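Long-range contacts in CurH (Lyngbya majuscula, PDB 3KG7), which probably catalyses the dehydration of a beta-hydroxyacyl intermediate in curacin biosynthesis, as the dehydratase domain of the CurH polyketide synthase module: residues His9-Gly13 against Ala56-Ala61; Ala66-Asp70 against Ser121-Ser125. All coordinates share one frame; numbering follows the deposited sequence.

Contact 1 (His9-Gly13 against Ala56-Ala61); sequences HRLLG and AMTLAA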
loop_
_atom_site.group_PDB
_atom_site.type_symbol
_atom_site.label_atom_id
_atom_site.label_comp_id
_atom_site.label_asym_id
_atom_site.label_seq_id
_atom_site.Cartn_x
_atom_site.Cartn_y
_atom_site.Cartn_z
ATOM N N HIS C 9 11.696 -0.834 -8.746
ATOM C CA HIS C 9 12.182 -1.995 -9.478
ATOM C C HIS C 9 11.482 -2.090 -10.830
ATOM O O HIS C 9 10.257 -1.974 -10.907
ATOM C CB HIS C 9 11.877 -3.249 -8.666
ATOM C CG HIS C 9 12.694 -4.439 -9.052
ATOM N ND1 HIS C 9 12.148 -5.554 -9.652
ATOM C CD2 HIS C 9 14.017 -4.698 -8.906
ATOM C CE1 HIS C 9 13.099 -6.445 -9.867
ATOM N NE2 HIS C 9 14.244 -5.951 -9.424
ATOM N N ARG C 10 12.258 -2.302 -11.889
ATOM C CA ARG C 10 11.709 -2.472 -13.241
ATOM C C ARG C 10 10.583 -3.499 -13.337
ATOM O O ARG C 10 9.583 -3.267 -14.024
ATOM C CB ARG C 10 12.806 -2.846 -14.244
ATOM C CG ARG C 10 12.969 -1.842 -15.356
ATOM C CD ARG C 10 13.391 -2.480 -16.671
ATOM N NE ARG C 10 12.639 -1.917 -17.791
ATOM C CZ ARG C 10 12.892 -0.743 -18.370
ATOM N NH1 ARG C 10 13.894 0.021 -17.951
ATOM N NH2 ARG C 10 12.132 -0.326 -19.375
ATOM N N LEU C 11 10.756 -4.634 -12.656
ATOM C CA LEU C 11 9.803 -5.732 -12.736
ATOM C C LEU C 11 8.627 -5.587 -11.765
ATOM O O LEU C 11 7.475 -5.743 -12.163
ATOM C CB LEU C 11 10.510 -7.073 -12.527
ATOM C CG LEU C 11 9.673 -8.353 -12.635
ATOM C CD1 LEU C 11 9.239 -8.614 -14.043
ATOM C CD2 LEU C 11 10.467 -9.539 -12.117
ATOM N N LEU C 12 8.916 -5.283 -10.504
ATOM C CA LEU C 12 7.885 -5.285 -9.475
ATOM C C LEU C 12 7.176 -3.942 -9.281
ATOM O O LEU C 12 6.041 -3.901 -8.808
ATOM C CB LEU C 12 8.471 -5.767 -8.149
ATOM C CG LEU C 12 8.676 -7.271 -7.982
ATOM C CD1 LEU C 12 9.373 -7.517 -6.671
ATOM C CD2 LEU C 12 7.364 -8.009 -8.016
ATOM N N GLY C 13 7.841 -2.852 -9.641
ATOM C CA GLY C 13 7.313 -1.527 -9.372
ATOM C C GLY C 13 7.677 -1.061 -7.979
ATOM O O GLY C 13 8.771 -1.357 -7.472
ATOM N N ALA C 56 7.723 -15.288 -11.802
ATOM C CA ALA C 56 8.922 -14.470 -11.887
ATOM C C ALA C 56 8.872 -13.339 -10.880
ATOM O O ALA C 56 9.831 -13.128 -10.131
ATOM C CB ALA C 56 9.062 -13.913 -13.272
HETATM N N MSE C 57 7.743 -12.631 -10.852
HETATM C CA MSE C 57 7.571 -11.477 -9.961
HETATM C C MSE C 57 7.656 -11.871 -8.490
HETATM O O MSE C 57 8.319 -11.209 -7.690
HETATM C CB MSE C 57 6.244 -10.777 -10.234
HETATM C CG MSE C 57 6.207 -10.073 -11.564
HETATM SE SE MSE C 57 4.481 -9.237 -11.862
HETATM C CE MSE C 57 4.707 -7.602 -10.832
ATOM N N THR C 58 6.984 -12.963 -8.151
ATOM C CA THR C 58 6.949 -13.450 -6.787
ATOM C C THR C 58 8.349 -13.858 -6.344
ATOM O O THR C 58 8.787 -13.515 -5.228
ATOM C CB THR C 58 5.962 -14.619 -6.628
ATOM O OG1 THR C 58 4.645 -14.187 -6.997
ATOM C CG2 THR C 58 5.940 -15.099 -5.183
ATOM N N LEU C 59 9.050 -14.573 -7.227
ATOM C CA LEU C 59 10.425 -14.962 -6.967
ATOM C C LEU C 59 11.309 -13.738 -6.783
ATOM O O LEU C 59 12.226 -13.762 -5.971
ATOM C CB LEU C 59 10.966 -15.854 -8.076
ATOM C CG LEU C 59 10.338 -17.224 -8.290
ATOM C CD1 LEU C 59 10.691 -17.711 -9.683
ATOM C CD2 LEU C 59 10.809 -18.213 -7.236
ATOM N N ALA C 60 11.013 -12.665 -7.512
ATOM C CA ALA C 60 11.751 -11.419 -7.346
ATOM C C ALA C 60 11.445 -10.750 -6.009
ATOM O O ALA C 60 12.314 -10.089 -5.437
ATOM C CB ALA C 60 11.486 -10.473 -8.503
ATOM N N ALA C 61 10.230 -10.944 -5.496
ATOM C CA ALA C 61 9.834 -10.344 -4.222
ATOM C C ALA C 61 10.454 -11.037 -3.001
ATOM O O ALA C 61 10.894 -10.381 -2.048
ATOM C CB ALA C 61 8.325 -10.306 -4.098
#
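Leu11 and Leu12, consecutive residues of the turn ahead of strand 14-17, press side by side on helix 52-62, the central helix around which a hotdog fold wraps its sheet. The side chains meet through carbon and no hydrogen bond crosses; Met57, Ala60 and Ala61 form the helical surface. Leu11 points at the helix from its CB, and CG anti to the backbone N (chi1 -178°) carries the branch on to Met57. This branch point meets the middle of the selenomethionine, CG to CG at 4.0 Å, with the two side chains running obliquely across one another, while Leu11 CD2 reaches on to Ala60 CB at 3.9 Å. Leu12 splits its methyls over the helix: CD2 lies on Met57 CB at 3.7 Å, and CD1 on the next turn, 3.9 Å from Ala61 CB. Leu12 and Met57 lie antiparallel, the end of Leu12 beside the root of Met57. Met57 bends at its last torsion (chi3 81°), laying CE 3.6 Å from Leu11 O. That carbonyl is hydrogen-bonded to Gln28 NE2 on strand 24-30, whose side chain Met57 also touches; Tyr26 of the same strand packs against Leu12 and Ala61. Pro202, at the start of another helix, covers Leu11 and Ala56. The turn is also braced from within, Gly13 N bonding to His9 O at 2.9 Å, while Leu12 N approaches His9 ND1 in the plane of the ring, a weak bond of 3.4 Å.

Contact 2 (Ala66-Asp70 against Ser121-Ser125); sequences AAVED and SMSVS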
loop_
_atom_site.group_PDB
_atom_site.type_symbol
_atom_site.label_atom_id
_atom_site.label_comp_id
_atom_site.label_asym_id
_atom_site.label_seq_id
_atom_site.Cartn_x
_atom_site.Cartn_y
_atom_site.Cartn_z
ATOM N N ALA C 66 13.828 -20.505 -3.455
ATOM C CA ALA C 66 12.423 -20.413 -3.094
ATOM C C ALA C 66 11.642 -21.458 -3.855
ATOM O O ALA C 66 12.098 -21.982 -4.872
ATOM C CB ALA C 66 11.868 -19.032 -3.416
ATOM N N ALA C 67 10.452 -21.746 -3.348
ATOM C CA ALA C 67 9.536 -22.690 -3.958
ATOM C C ALA C 67 8.151 -22.067 -3.975
ATOM O O ALA C 67 7.708 -21.491 -2.984
ATOM C CB ALA C 67 9.526 -23.979 -3.175
ATOM N N VAL C 68 7.472 -22.157 -5.112
ATOM C CA VAL C 68 6.140 -21.561 -5.249
ATOM C C VAL C 68 5.151 -22.636 -5.629
ATOM O O VAL C 68 5.371 -23.378 -6.586
ATOM C CB VAL C 68 6.109 -20.423 -6.282
ATOM C CG1 VAL C 68 4.807 -19.665 -6.170
ATOM C CG2 VAL C 68 7.271 -19.459 -6.052
ATOM N N GLU C 69 4.068 -22.738 -4.870
ATOM C CA GLU C 69 3.130 -23.838 -5.070
ATOM C C GLU C 69 1.686 -23.389 -5.263
ATOM O O GLU C 69 1.333 -22.254 -4.944
ATOM C CB GLU C 69 3.262 -24.891 -3.957
ATOM C CG GLU C 69 3.348 -24.346 -2.542
ATOM C CD GLU C 69 3.972 -25.342 -1.570
ATOM O OE1 GLU C 69 3.418 -25.526 -0.462
ATOM O OE2 GLU C 69 5.016 -25.945 -1.912
ATOM N N ASP C 70 0.870 -24.298 -5.800
ATOM C CA ASP C 70 -0.552 -24.055 -6.115
ATOM C C ASP C 70 -0.768 -22.752 -6.883
ATOM O O ASP C 70 -1.485 -21.851 -6.432
ATOM C CB ASP C 70 -1.415 -24.089 -4.852
ATOM C CG ASP C 70 -1.232 -25.365 -4.061
ATOM O OD1 ASP C 70 -0.268 -25.446 -3.263
ATOM O OD2 ASP C 70 -2.060 -26.287 -4.238
ATOM N N SER C 121 -2.875 -16.325 -8.636
ATOM C CA SER C 121 -2.755 -16.615 -7.212
ATOM C C SER C 121 -1.732 -17.724 -7.026
ATOM O O SER C 121 -1.577 -18.577 -7.903
ATOM C CB SER C 121 -4.096 -17.060 -6.632
ATOM O OG SER C 121 -4.615 -18.162 -7.357
HETATM N N MSE C 122 -1.039 -17.709 -5.895
HETATM C CA MSE C 122 -0.100 -18.778 -5.546
HETATM C C MSE C 122 0.350 -18.660 -4.095
HETATM O O MSE C 122 0.055 -17.668 -3.424
HETATM C CB MSE C 122 1.118 -18.773 -6.473
HETATM C CG MSE C 122 2.036 -17.582 -6.286
HETATM SE SE MSE C 122 2.820 -16.975 -7.967
HETATM C CE MSE C 122 1.190 -16.346 -8.845
ATOM N N SER C 123 1.058 -19.680 -3.624
ATOM C CA SER C 123 1.651 -19.667 -2.298
ATOM C C SER C 123 3.151 -19.836 -2.405
ATOM O O SER C 123 3.644 -20.703 -3.144
ATOM C CB SER C 123 1.080 -20.783 -1.425
ATOM O OG SER C 123 -0.140 -20.397 -0.803
ATOM N N VAL C 124 3.873 -18.988 -1.682
ATOM C CA VAL C 124 5.289 -19.195 -1.448
ATOM C C VAL C 124 5.386 -20.271 -0.369
ATOM O O VAL C 124 4.788 -20.132 0.699
ATOM C CB VAL C 124 5.950 -17.889 -0.978
ATOM C CG1 VAL C 124 7.462 -18.056 -0.822
ATOM C CG2 VAL C 124 5.642 -16.782 -1.959
ATOM N N SER C 125 6.101 -21.353 -0.656
ATOM C CA SER C 125 6.301 -22.423 0.318
ATOM C C SER C 125 7.089 -21.913 1.530
ATOM O O SER C 125 7.935 -21.031 1.386
ATOM C CB SER C 125 7.028 -23.598 -0.338
ATOM O OG SER C 125 7.080 -24.728 0.523
#
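Two antiparallel strands of the N-terminal hotdog sheet, 66-73 and 117-124, meet here, with Val68 facing Val124 in a non-hydrogen-bonded pair and Glu69 facing Ser123 in a hydrogen-bonded one. The short strand axes approach to 4.7 Å at 143° between their directions, consistent with a twisted sheet. Glu69 and Ser123 bind each other in both directions: Glu69 N to Ser123 O at 2.7 Å and Ser123 N to Glu69 O at 2.9 Å. Ser125 N adds a third bond to Ala67 O, 2.8 Å long and tilted from the carbonyl plane. On the face carrying Val68, Met122 and Val124, Val68 holds CG1 anti to its backbone N (chi1 -168°) and rests this methyl on CG of the selenomethionine Met122 at 3.5 Å; Thr58 and Leu59 of helix 52-62 cover this side. The opposite face carries Glu69 and Ser123. Glu69, with CG between its backbone N and carbonyl carbon (chi1 45°), reaches across to the end of the neighbouring strand, toward Ser125, where OE2 and Ser125 OG make at most a weak contact at 3.4 Å. The carboxylate's stronger partner is Lys100, which salt-bridges OE1 and would probably offset the like charge that Glu233 brings close to OE2. Ser125 OG is also bonded to Asn127 N. At Asp70 the chain turns a corner, yet Asp70 O still receives a CA-H...O contact from Met122 CA at 3.5 Å. An antiparallel sheet whose apolar side wraps the central helix is characteristic of the hotdog fold.

Helix 52-62 joins the two contacts. Contact 1 lies against one side of it, and contact 2 belongs to the sheet packed on another, with centres about 15 Å apart. Thr58, which points away from residues 9-13, meets strand 117-124: its OG1 is 3.5 Å from Met122 SE and its CG2 3.6 Å from Val124 CG2. Leu59 CD2 then bridges to the neighbouring strand, 3.9 Å from Val68 CG2. The helix leads directly into strand 66-73, which makes contact 2 a continuation of contact 1 along the chain. Strand 66-73 also pairs with strand 225-236, placing contact 2 nearer the junction of the two hotdogs in this double-hotdog dehydratase.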